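Local coordinates for protein Cas13d (uncultured Ruminococcus sp, PDB 6IV9) that binds a CRISPR RNA as an RNA-guided nuclease, with two HEPN domains that govern maturation of that RNA and cleavage of the target, at residues A[176-180]-A[302-306]; A[186-190]-A[508-513]; A[191-195]-A[206-210]; A[280-284]-A[504-508]. The protein carries 2 engineered substitutions. All coordinates share one frame; numbering follows the deposited sequence.

Contact 1: A[176-180]-A[302-306]; sequences ILDIE and DLYSF
Tyr304 reaches from a loop to helix 168-197 and meets Glu180, Ile176 and Ile179 with the phenol end of its ring. The tight part is polar at its centre: Tyr304 OH donates to Glu180 OE2 at 2.7 Å, and OE2 receives it on its anti lone pair, away from the other carboxylate oxygen. Carboxylate and ring planes lie 40° apart, with OE2 near the ring plane, at its edge. The CG2 methyls of two isoleucines lie by the hydroxyl, Ile176 CG2 at 3.6 Å and Ile179 CG2 at 3.9 Å from Tyr304 OH. Phe553 packs on both isoleucines and meets the Tyr304 ring edge-to-face. The carboxylate gets there because Glu180 places CG anti to its carbonyl carbon (chi1 -61°) and keeps an extended chain (chi2 177°), which brings the carboxylate to the phenol. With an alanine in place of Glu180, the buried Tyr304 hydroxyl would probably lose its acceptor and the ring could shift on the loop. Packing is looser toward Leu303, whose CD1 stands 4.0 Å from Glu180 CG as the two chains run antiparallel to one another; the same methyl covers one face of the Tyr304 ring near its rim. Elsewhere on the loop, Asp302 and Ser305 are partly exposed and do not touch the helix. There the Asp302 carbonyl accepts from both Ser305 N and Phe306 N, curling the chain into a turn. The arrangement is loop-to-helix packing inside a largely helical fold, with a buried tyrosine–glutamate bond joining the turn before helix 306-309 to helix 168-197.

Contact 2: A[186-190]-A[508-513]; sequences YVTNI and FLDGKE. With nucleotides of chain B.
A capping box at the start of helix 511-535 borders this contact, in which Glu513, Leu509 and Phe508 pack on Tyr186 and Ile190 of helix 168-197. Asp510 is the N-cap, its OD2 accepting from Lys512 N at 3.2 Å from above the carboxylate plane. The reciprocal bond, Asp510 N to Glu513 OE1, is nearly straight (175°) and uses the lone pair away from OE2. Held in this way, Glu513 lays its aliphatic part against the tyrosine, CB 3.7 Å from Tyr186 CE1, with the carboxylate turned 76° to the ring. Leu509 lies roughly perpendicular to the tyrosine and puts one methyl, CD2, both on Tyr186 CD1 at 4.0 Å and on Ile190 CG1. Ile190 uses both its branches: CG1 meets Phe508 CB at 3.8 Å, while CG2, anti to the backbone N, makes an off-centre CH-pi contact, 4.3 Å from the Phe508 ring centroid. Tyr186 OH is hydrogen-bonded to Asp516 one turn further along helix 511-535, whereas Glu513 is held by helix 630-638: OE2 by the Tyr638 hydroxyl, OE1 by a salt bridge to Lys637. The Lys512 chain extends from the helix start to the RNA, and NZ donates to OP2 of G36 of chain B at 2.9 Å, with OP2 of U38 of chain B also close to its CE. Glu513 thus serves as cap partner and ion-pair acceptor while its CB and CG pack on the tyrosine, and the capped first turn probably presents its lysine to the RNA backbone through charge rather than base recognition.

Contact 3: A[191-195]-A[206-210]; sequences VYALN and YDDFM
Val191 and Met210 meet at the apolar centre of this contact, where the loop after helix 168-197 doubles back antiparallel to the C-terminal part of that helix. Val191 CG1 lies 4.0 Å from Met210 CG, the two side chains lying alongside with opposed headings. Bends in the methionine at chi2 and chi3 (-80° and -58°) fold its sulfur and methyl back to the next turn, where SD is 3.8 Å from Leu194 CD1. Val284 and Leu281 of helix 267-291 extend this apolar patch, and Phe209 adds its CE2 beside Leu194 CB. Outward from there, the amide of Asn195 lies over one face of the Tyr206 ring, ND2 offset toward the rim and the planes 28° apart, in a stacked arrangement. The tyrosine is also stacked on His828. Asn195 OD1 lies 3.0 Å from Tyr206 O, two acceptors with no hydrogen bond between them, a pairing that is probably unfavourable in itself. At the partly exposed edge, Asp207 OD1 takes a weak bond from Asn195 ND2 at 3.4 Å. The stronger grip on the amide comes from its own helix: Asn195 ND2 donates to Val191 O at 3.0 Å, reaching that oxygen from the face of the carbonyl plane opposite the one used by Asn195 N.

Contact 4: A[280-284]-A[504-508]; sequences MLAIV and MLTYF
Met280 and Met504 carry the apolar part of this contact, lying alongside one another and running in opposite directions, with CG to CG at 3.8 Å. Met504 sets its CG anti to the backbone N (chi1 179°) and then bends twice, which swings the methyl to Ile283. That methyl is tightly lodged: Met504 CE is 3.4 Å from Ile283 CG2, closer than ordinary van der Waals contact. A serine in place of Met504 would probably open a gap beside Ile283 and leave Met280 without the chain that lies along it. A second apolar pair forms at Val284, whose CG2 is 4.0 Å from Leu505 CD1. Contacts to aromatic rings form the other kind. The bend of Met280 at chi3 (74°) turns its methyl between two rings, with CE 3.8 Å from Tyr507 CG and as close to Phe508 CZ. Toward Tyr507 this is an off-centre CH-pi contact, accompanied by a more distant Met-aromatic one, SD above the face 5.4 Å from the centroid. Val284 CG2 also meets Phe508 CE2, and Leu281 CD2 adds a lighter touch on Phe508 CZ. No hydrogen bond crosses the interface, and cohesion between the segments rests on shape and dispersion. Around it, Ile190 and Val191 of helix 168-197 press on Val284, and Lys574 makes a cation-pi contact with Tyr507. The end of helix 497-505 and the residues just after it are packed against helices 267-291 and 312-330, the latter backing Met504 with Leu318 and Leu321, while Leu259 from a loop covers Met280 and Tyr507, in a predominantly helical interior.

Helix 168-197 carries one side of contacts 1, 2 and 3 in succession, and contact 4 joins this group through helix 267-291 instead. Contacts 2 and 4 have centres about 10 Å apart and share Phe508, at the junction of helices 497-505 and 511-535. Contact 3 touches contact 4 where Leu194 and Met210 meet Leu281 and Val284; contact 1 reaches it through Phe306 on Ile283, about 16 Å between centres. Along the chain, contact 3 closes locally, whereas contact 1 brings 302-306, and contact 2 508-513, back to helix 168-197, while contact 4 pairs 280-284 with 504-508. Sequence-distant segments thus meet in a linked buried region, from which contact 2 reaches the RNA through Lys512.

Contact 1: A[176-180]-A[302-306]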
# COMPACT_ATOMS: atom_id res chain seq x y z
N ILE A 176 -13.19 -7.15 7.40
CA ILE A 176 -12.42 -6.73 8.60
C ILE A 176 -11.10 -7.50 8.67
O ILE A 176 -10.11 -6.89 8.94
CB ILE A 176 -13.24 -6.86 9.90
CG1 ILE A 176 -14.52 -6.03 9.85
CG2 ILE A 176 -12.38 -6.51 11.09
CD1 ILE A 176 -15.46 -6.29 10.98
N LEU A 177 -11.09 -8.79 8.34
CA LEU A 177 -9.82 -9.56 8.37
C LEU A 177 -8.82 -8.96 7.37
O LEU A 177 -7.66 -8.97 7.68
CB LEU A 177 -10.10 -11.03 8.06
CG LEU A 177 -11.04 -11.72 9.03
CD1 LEU A 177 -11.15 -13.20 8.70
CD2 LEU A 177 -10.61 -11.51 10.47
N ASP A 178 -9.30 -8.49 6.22
CA ASP A 178 -8.47 -7.86 5.17
C ASP A 178 -7.82 -6.58 5.72
O ASP A 178 -6.70 -6.30 5.38
CB ASP A 178 -9.26 -7.58 3.90
CG ASP A 178 -9.57 -8.83 3.10
OD1 ASP A 178 -8.93 -9.83 3.36
OD2 ASP A 178 -10.45 -8.77 2.25
N ILE A 179 -8.58 -5.82 6.50
CA ILE A 179 -8.04 -4.58 7.12
C ILE A 179 -6.87 -4.98 8.02
O ILE A 179 -5.85 -4.34 7.99
CB ILE A 179 -9.13 -3.86 7.92
CG1 ILE A 179 -10.17 -3.21 7.00
CG2 ILE A 179 -8.53 -2.86 8.89
CD1 ILE A 179 -11.38 -2.69 7.71
N GLU A 180 -7.05 -6.03 8.81
CA GLU A 180 -5.96 -6.47 9.72
C GLU A 180 -4.77 -6.99 8.92
O GLU A 180 -3.68 -6.73 9.32
CB GLU A 180 -6.51 -7.32 10.86
CG GLU A 180 -7.50 -6.54 11.69
CD GLU A 180 -8.18 -7.30 12.82
OE1 GLU A 180 -7.65 -8.31 13.20
OE2 GLU A 180 -9.22 -6.87 13.26
N ASP A 302 -8.03 -4.43 21.35
CA ASP A 302 -8.50 -3.03 21.34
C ASP A 302 -8.01 -2.23 20.13
O ASP A 302 -7.96 -1.03 20.24
CB ASP A 302 -8.27 -2.35 22.69
CG ASP A 302 -6.83 -2.32 23.14
OD1 ASP A 302 -6.03 -3.02 22.56
OD2 ASP A 302 -6.54 -1.59 24.07
N LEU A 303 -7.79 -2.87 18.99
CA LEU A 303 -7.27 -2.18 17.79
C LEU A 303 -8.20 -1.04 17.39
O LEU A 303 -7.74 0.00 17.04
CB LEU A 303 -7.27 -3.20 16.65
CG LEU A 303 -6.31 -2.99 15.49
CD1 LEU A 303 -6.87 -3.54 14.20
CD2 LEU A 303 -5.84 -1.57 15.35
N TYR A 304 -9.50 -1.28 17.44
CA TYR A 304 -10.46 -0.28 16.94
C TYR A 304 -10.95 0.68 18.01
O TYR A 304 -11.57 1.64 17.65
CB TYR A 304 -11.60 -1.00 16.24
CG TYR A 304 -11.10 -1.94 15.18
CD1 TYR A 304 -10.57 -1.45 14.01
CD2 TYR A 304 -11.11 -3.31 15.35
CE1 TYR A 304 -10.07 -2.29 13.03
CE2 TYR A 304 -10.63 -4.16 14.38
CZ TYR A 304 -10.12 -3.65 13.21
OH TYR A 304 -9.64 -4.46 12.24
N SER A 305 -10.68 0.42 19.28
CA SER A 305 -11.20 1.31 20.35
C SER A 305 -10.10 2.05 21.10
O SER A 305 -10.38 3.10 21.62
CB SER A 305 -12.01 0.50 21.30
OG SER A 305 -11.21 -0.47 21.92
N PHE A 306 -8.86 1.57 21.05
CA PHE A 306 -7.78 2.10 21.92
C PHE A 306 -7.54 3.59 21.72
O PHE A 306 -7.29 4.24 22.71
CB PHE A 306 -6.50 1.27 21.79
CG PHE A 306 -5.56 1.73 20.72
CD1 PHE A 306 -4.69 2.77 20.95
CD2 PHE A 306 -5.62 1.20 19.44
CE1 PHE A 306 -3.85 3.23 19.96
CE2 PHE A 306 -4.78 1.67 18.45
CZ PHE A 306 -3.90 2.68 18.71

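Contact 2: A[186-190]-A[508-513]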
# COMPACT_ATOMS: atom_id res chain seq x y z
N TYR A 186 2.06 -3.21 6.88
CA TYR A 186 2.62 -1.85 7.10
C TYR A 186 3.26 -1.67 8.48
O TYR A 186 4.29 -1.06 8.53
CB TYR A 186 1.70 -0.76 6.56
CG TYR A 186 1.68 -0.86 5.06
CD1 TYR A 186 2.77 -0.46 4.32
CD2 TYR A 186 0.64 -1.48 4.41
CE1 TYR A 186 2.79 -0.61 2.95
CE2 TYR A 186 0.63 -1.61 3.04
CZ TYR A 186 1.72 -1.19 2.31
OH TYR A 186 1.73 -1.36 0.97
N VAL A 187 2.65 -2.16 9.54
CA VAL A 187 3.32 -2.00 10.87
C VAL A 187 4.62 -2.80 10.88
O VAL A 187 5.56 -2.36 11.47
CB VAL A 187 2.42 -2.32 12.07
CG1 VAL A 187 1.25 -1.37 12.15
CG2 VAL A 187 1.98 -3.76 12.10
N THR A 188 4.63 -3.96 10.24
CA THR A 188 5.88 -4.74 10.22
C THR A 188 6.96 -3.92 9.50
O THR A 188 8.04 -3.82 10.00
CB THR A 188 5.67 -6.10 9.55
OG1 THR A 188 4.80 -6.87 10.35
CG2 THR A 188 6.97 -6.85 9.36
N ASN A 189 6.62 -3.33 8.37
CA ASN A 189 7.60 -2.52 7.61
C ASN A 189 8.03 -1.29 8.42
O ASN A 189 9.19 -0.99 8.42
CB ASN A 189 7.03 -2.09 6.26
CG ASN A 189 6.89 -3.25 5.31
OD1 ASN A 189 7.35 -4.33 5.59
ND2 ASN A 189 6.26 -3.02 4.18
N ILE A 190 7.09 -0.60 9.04
CA ILE A 190 7.43 0.63 9.81
C ILE A 190 8.35 0.29 10.99
O ILE A 190 9.32 0.96 11.19
CB ILE A 190 6.16 1.35 10.29
CG1 ILE A 190 5.31 1.84 9.12
CG2 ILE A 190 6.53 2.46 11.26
CD1 ILE A 190 3.96 2.36 9.52
N PHE A 508 5.41 7.63 7.87
CA PHE A 508 6.44 6.58 7.74
C PHE A 508 6.40 5.91 6.37
O PHE A 508 7.22 5.07 6.14
CB PHE A 508 6.23 5.56 8.85
CG PHE A 508 6.25 6.15 10.23
CD1 PHE A 508 7.40 6.70 10.75
CD2 PHE A 508 5.11 6.17 11.00
CE1 PHE A 508 7.42 7.26 12.02
CE2 PHE A 508 5.12 6.72 12.27
CZ PHE A 508 6.28 7.25 12.78
N LEU A 509 5.51 6.35 5.49
CA LEU A 509 5.29 5.63 4.22
C LEU A 509 5.59 6.46 2.98
O LEU A 509 5.44 7.65 3.00
CB LEU A 509 3.83 5.17 4.16
CG LEU A 509 3.35 4.29 5.30
CD1 LEU A 509 1.90 3.92 5.12
CD2 LEU A 509 4.20 3.06 5.44
N ASP A 510 5.98 5.76 1.93
CA ASP A 510 6.23 6.28 0.57
C ASP A 510 4.86 6.48 -0.11
O ASP A 510 3.91 5.86 0.32
CB ASP A 510 7.12 5.27 -0.14
CG ASP A 510 7.51 5.59 -1.56
OD1 ASP A 510 8.46 6.34 -1.75
OD2 ASP A 510 6.83 5.11 -2.45
N GLY A 511 4.81 7.22 -1.20
CA GLY A 511 3.53 7.46 -1.87
C GLY A 511 2.87 6.16 -2.30
O GLY A 511 1.67 6.07 -2.20
N LYS A 512 3.64 5.21 -2.81
CA LYS A 512 3.06 3.92 -3.23
C LYS A 512 2.50 3.17 -2.03
O LYS A 512 1.50 2.51 -2.16
CB LYS A 512 4.08 3.11 -4.02
CG LYS A 512 4.22 3.58 -5.45
CD LYS A 512 5.25 2.87 -6.24
CE LYS A 512 5.36 3.45 -7.62
NZ LYS A 512 4.04 3.64 -8.25
N GLU A 513 3.22 3.20 -0.92
CA GLU A 513 2.77 2.53 0.32
C GLU A 513 1.48 3.20 0.80
O GLU A 513 0.58 2.51 1.21
CB GLU A 513 3.89 2.57 1.35
CG GLU A 513 5.09 1.71 1.00
CD GLU A 513 6.21 1.80 2.02
OE1 GLU A 513 6.59 2.90 2.34
OE2 GLU A 513 6.65 0.77 2.47
P G B 36 4.10 -0.37 -7.80
OP1 G B 36 5.31 -0.26 -6.92
OP2 G B 36 3.72 0.80 -8.65
O5' G B 36 4.14 -1.54 -8.85
C5' G B 36 4.53 -2.85 -8.42
C4' G B 36 4.32 -3.84 -9.53
O4' G B 36 2.92 -3.89 -9.87
C3' G B 36 5.04 -3.53 -10.84
O3' G B 36 6.35 -4.08 -10.90
C2' G B 36 4.15 -4.14 -11.89
O2' G B 36 4.35 -5.54 -11.99
C1' G B 36 2.77 -4.00 -11.26
N9 G B 36 2.07 -2.83 -11.74
C8 G B 36 2.28 -1.52 -11.40
N7 G B 36 1.51 -0.70 -12.06
C5 G B 36 0.79 -1.51 -12.91
C6 G B 36 -0.20 -1.18 -13.86
O6 G B 36 -0.64 -0.07 -14.15
N1 G B 36 -0.69 -2.32 -14.48
C2 G B 36 -0.28 -3.60 -14.23
N2 G B 36 -0.88 -4.56 -14.93
N3 G B 36 0.65 -3.92 -13.35
C4 G B 36 1.14 -2.83 -12.73
P U B 38 7.88 2.85 -9.87
OP1 U B 38 8.21 1.91 -8.85
OP2 U B 38 7.45 4.20 -9.58
O5' U B 38 9.18 2.91 -10.78
C5' U B 38 9.25 3.86 -11.78
C4' U B 38 10.37 3.49 -12.73
O4' U B 38 10.13 2.16 -13.24
C3' U B 38 10.37 4.39 -13.96
O3' U B 38 11.18 5.52 -13.65
C2' U B 38 10.97 3.49 -15.04
O2' U B 38 12.37 3.40 -14.94
C1' U B 38 10.42 2.13 -14.63
N1 U B 38 9.22 1.74 -15.37
C2 U B 38 9.04 0.38 -15.59
O2 U B 38 9.84 -0.46 -15.20
N3 U B 38 7.88 0.05 -16.25
C4 U B 38 6.89 0.93 -16.70
O4 U B 38 5.88 0.48 -17.28
C5 U B 38 7.13 2.31 -16.38
C6 U B 38 8.26 2.66 -15.74
P A B 37 7.66 -3.20 -10.83
OP1 A B 37 8.76 -3.98 -11.36
OP2 A B 37 7.85 -2.65 -9.44
O5' A B 37 7.37 -1.98 -11.83
C5' A B 37 8.33 -0.90 -11.85
C4' A B 37 7.68 0.44 -12.09
O4' A B 37 7.00 0.40 -13.36
C3' A B 37 6.65 0.85 -11.03
O3' A B 37 6.76 2.25 -10.82
C2' A B 37 5.32 0.50 -11.68
O2' A B 37 4.23 1.30 -11.26
C1' A B 37 5.62 0.72 -13.17
N9 A B 37 4.87 -0.19 -14.01
C8 A B 37 5.12 -1.53 -14.22
N7 A B 37 4.28 -2.09 -15.06
C5 A B 37 3.39 -1.08 -15.37
C6 A B 37 2.25 -1.04 -16.18
N6 A B 37 1.80 -2.10 -16.84
N1 A B 37 1.59 0.13 -16.29
C2 A B 37 2.06 1.20 -15.64
N3 A B 37 3.11 1.29 -14.83
C4 A B 37 3.76 0.11 -14.76

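Contact 3: A[191-195]-A[206-210]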
# COMPACT_ATOMS: atom_id res chain seq x y z
N VAL A 191 8.05 -0.77 11.71
CA VAL A 191 8.90 -1.15 12.87
C VAL A 191 10.30 -1.47 12.37
O VAL A 191 11.25 -1.10 13.01
CB VAL A 191 8.28 -2.33 13.63
CG1 VAL A 191 9.23 -2.90 14.65
CG2 VAL A 191 6.98 -1.94 14.29
N TYR A 192 10.40 -2.18 11.25
CA TYR A 192 11.73 -2.50 10.71
C TYR A 192 12.46 -1.22 10.32
O TYR A 192 13.60 -1.07 10.63
CB TYR A 192 11.61 -3.42 9.50
CG TYR A 192 12.86 -3.50 8.68
CD1 TYR A 192 13.97 -4.20 9.12
CD2 TYR A 192 12.95 -2.85 7.47
CE1 TYR A 192 15.13 -4.26 8.37
CE2 TYR A 192 14.10 -2.90 6.71
CZ TYR A 192 15.20 -3.61 7.16
OH TYR A 192 16.31 -3.65 6.39
N ALA A 193 11.76 -0.30 9.67
CA ALA A 193 12.39 0.96 9.24
C ALA A 193 12.91 1.74 10.45
O ALA A 193 14.01 2.24 10.40
CB ALA A 193 11.40 1.77 8.46
N LEU A 194 12.11 1.82 11.51
CA LEU A 194 12.54 2.57 12.71
C LEU A 194 13.77 1.90 13.34
O LEU A 194 14.67 2.62 13.68
CB LEU A 194 11.35 2.66 13.67
CG LEU A 194 10.26 3.59 13.18
CD1 LEU A 194 9.00 3.43 13.98
CD2 LEU A 194 10.75 5.02 13.22
N ASN A 195 13.78 0.58 13.44
CA ASN A 195 14.96 -0.14 13.97
C ASN A 195 16.17 0.06 13.05
O ASN A 195 17.26 0.25 13.53
CB ASN A 195 14.69 -1.62 14.17
CG ASN A 195 13.99 -1.87 15.49
OD1 ASN A 195 14.62 -1.83 16.52
ND2 ASN A 195 12.69 -2.04 15.46
N TYR A 206 15.86 -7.07 18.65
CA TYR A 206 15.04 -6.39 17.62
C TYR A 206 13.95 -5.54 18.25
O TYR A 206 13.87 -4.36 17.97
CB TYR A 206 14.47 -7.40 16.61
CG TYR A 206 13.77 -6.73 15.46
CD1 TYR A 206 14.48 -6.13 14.44
CD2 TYR A 206 12.39 -6.65 15.43
CE1 TYR A 206 13.84 -5.47 13.41
CE2 TYR A 206 11.73 -6.02 14.40
CZ TYR A 206 12.45 -5.43 13.39
OH TYR A 206 11.78 -4.82 12.39
N ASP A 207 13.11 -6.17 19.06
CA ASP A 207 11.96 -5.38 19.56
C ASP A 207 12.14 -4.91 20.99
O ASP A 207 11.16 -4.68 21.67
CB ASP A 207 10.60 -5.75 18.98
CG ASP A 207 10.11 -4.64 18.06
OD1 ASP A 207 10.86 -3.64 17.86
OD2 ASP A 207 9.01 -4.79 17.56
N ASP A 208 13.40 -4.76 21.39
CA ASP A 208 13.73 -4.15 22.70
C ASP A 208 13.27 -2.69 22.63
O ASP A 208 12.95 -2.11 23.66
CB ASP A 208 15.22 -4.25 23.00
CG ASP A 208 15.53 -5.36 23.98
OD1 ASP A 208 14.74 -6.32 24.03
OD2 ASP A 208 16.53 -5.25 24.69
N PHE A 209 13.22 -2.16 21.41
CA PHE A 209 12.85 -0.74 21.23
C PHE A 209 11.34 -0.64 21.05
O PHE A 209 10.70 -0.29 22.00
CB PHE A 209 13.69 -0.15 20.10
CG PHE A 209 13.24 1.17 19.56
CD1 PHE A 209 12.58 2.08 20.35
CD2 PHE A 209 13.48 1.51 18.25
CE1 PHE A 209 12.17 3.30 19.85
CE2 PHE A 209 13.07 2.72 17.74
CZ PHE A 209 12.41 3.61 18.54
N MET A 210 10.80 -0.97 19.89
CA MET A 210 9.34 -0.82 19.67
C MET A 210 8.50 -1.76 20.54
O MET A 210 7.41 -1.37 20.89
CB MET A 210 8.96 -0.96 18.20
CG MET A 210 9.67 0.02 17.32
SD MET A 210 8.96 1.65 17.34
CE MET A 210 7.29 1.31 16.82

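Contact 4: A[280-284]-A[504-508]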
# COMPACT_ATOMS: atom_id res chain seq x y z
N MET A 280 3.64 8.81 18.38
CA MET A 280 3.57 8.13 17.07
C MET A 280 4.13 6.71 17.20
O MET A 280 3.47 5.79 16.78
CB MET A 280 4.34 8.93 16.02
CG MET A 280 3.72 10.27 15.73
SD MET A 280 4.67 11.38 14.67
CE MET A 280 4.45 10.62 13.07
N LEU A 281 5.30 6.56 17.82
CA LEU A 281 5.94 5.24 17.96
C LEU A 281 5.10 4.32 18.84
O LEU A 281 4.92 3.20 18.50
CB LEU A 281 7.32 5.43 18.58
CG LEU A 281 8.28 6.31 17.79
CD1 LEU A 281 9.62 6.38 18.47
CD2 LEU A 281 8.42 5.82 16.38
N ALA A 282 4.60 4.84 19.95
CA ALA A 282 3.78 4.03 20.87
C ALA A 282 2.51 3.56 20.15
O ALA A 282 2.09 2.47 20.39
CB ALA A 282 3.46 4.85 22.08
N ILE A 283 1.90 4.41 19.34
CA ILE A 283 0.68 4.00 18.59
C ILE A 283 1.05 2.89 17.60
O ILE A 283 0.34 1.92 17.53
CB ILE A 283 0.01 5.19 17.90
CG1 ILE A 283 -0.69 6.07 18.92
CG2 ILE A 283 -0.93 4.72 16.83
CD1 ILE A 283 -1.07 7.42 18.41
N VAL A 284 2.17 3.03 16.91
CA VAL A 284 2.61 1.99 15.94
C VAL A 284 2.82 0.69 16.72
O VAL A 284 2.38 -0.33 16.27
CB VAL A 284 3.90 2.42 15.23
CG1 VAL A 284 4.58 1.26 14.55
CG2 VAL A 284 3.64 3.53 14.23
N MET A 504 -1.56 9.67 10.55
CA MET A 504 -0.28 9.70 11.30
C MET A 504 0.67 8.62 10.75
O MET A 504 1.79 8.92 10.50
CB MET A 504 -0.52 9.46 12.79
CG MET A 504 0.73 9.46 13.61
SD MET A 504 1.55 7.87 13.67
CE MET A 504 0.39 6.97 14.69
N LEU A 505 0.14 7.44 10.43
CA LEU A 505 0.91 6.30 9.90
C LEU A 505 1.59 6.68 8.58
O LEU A 505 2.66 6.22 8.33
CB LEU A 505 -0.06 5.16 9.63
CG LEU A 505 -0.06 3.99 10.60
CD1 LEU A 505 0.49 4.33 11.96
CD2 LEU A 505 -1.43 3.34 10.67
N THR A 506 0.96 7.56 7.81
CA THR A 506 1.47 7.94 6.46
C THR A 506 2.81 8.67 6.53
O THR A 506 3.50 8.70 5.54
CB THR A 506 0.43 8.67 5.60
OG1 THR A 506 0.29 9.98 6.10
CG2 THR A 506 -0.88 7.93 5.54
N TYR A 507 3.18 9.19 7.68
CA TYR A 507 4.49 9.87 7.84
C TYR A 507 5.63 8.89 7.55
O TYR A 507 6.65 9.29 7.09
CB TYR A 507 4.66 10.36 9.28
CG TYR A 507 4.23 11.78 9.48
CD1 TYR A 507 2.90 12.13 9.53
CD2 TYR A 507 5.16 12.79 9.58
CE1 TYR A 507 2.51 13.44 9.70
CE2 TYR A 507 4.79 14.10 9.75
CZ TYR A 507 3.46 14.43 9.82
OH TYR A 507 3.13 15.73 9.99
N PHE A 508 5.41 7.63 7.87
CA PHE A 508 6.44 6.58 7.74
C PHE A 508 6.40 5.91 6.37
O PHE A 508 7.22 5.07 6.14
CB PHE A 508 6.23 5.56 8.85
CG PHE A 508 6.25 6.15 10.23
CD1 PHE A 508 7.40 6.70 10.75
CD2 PHE A 508 5.11 6.17 11.00
CE1 PHE A 508 7.42 7.26 12.02
CE2 PHE A 508 5.12 6.72 12.27
CZ PHE A 508 6.28 7.25 12.78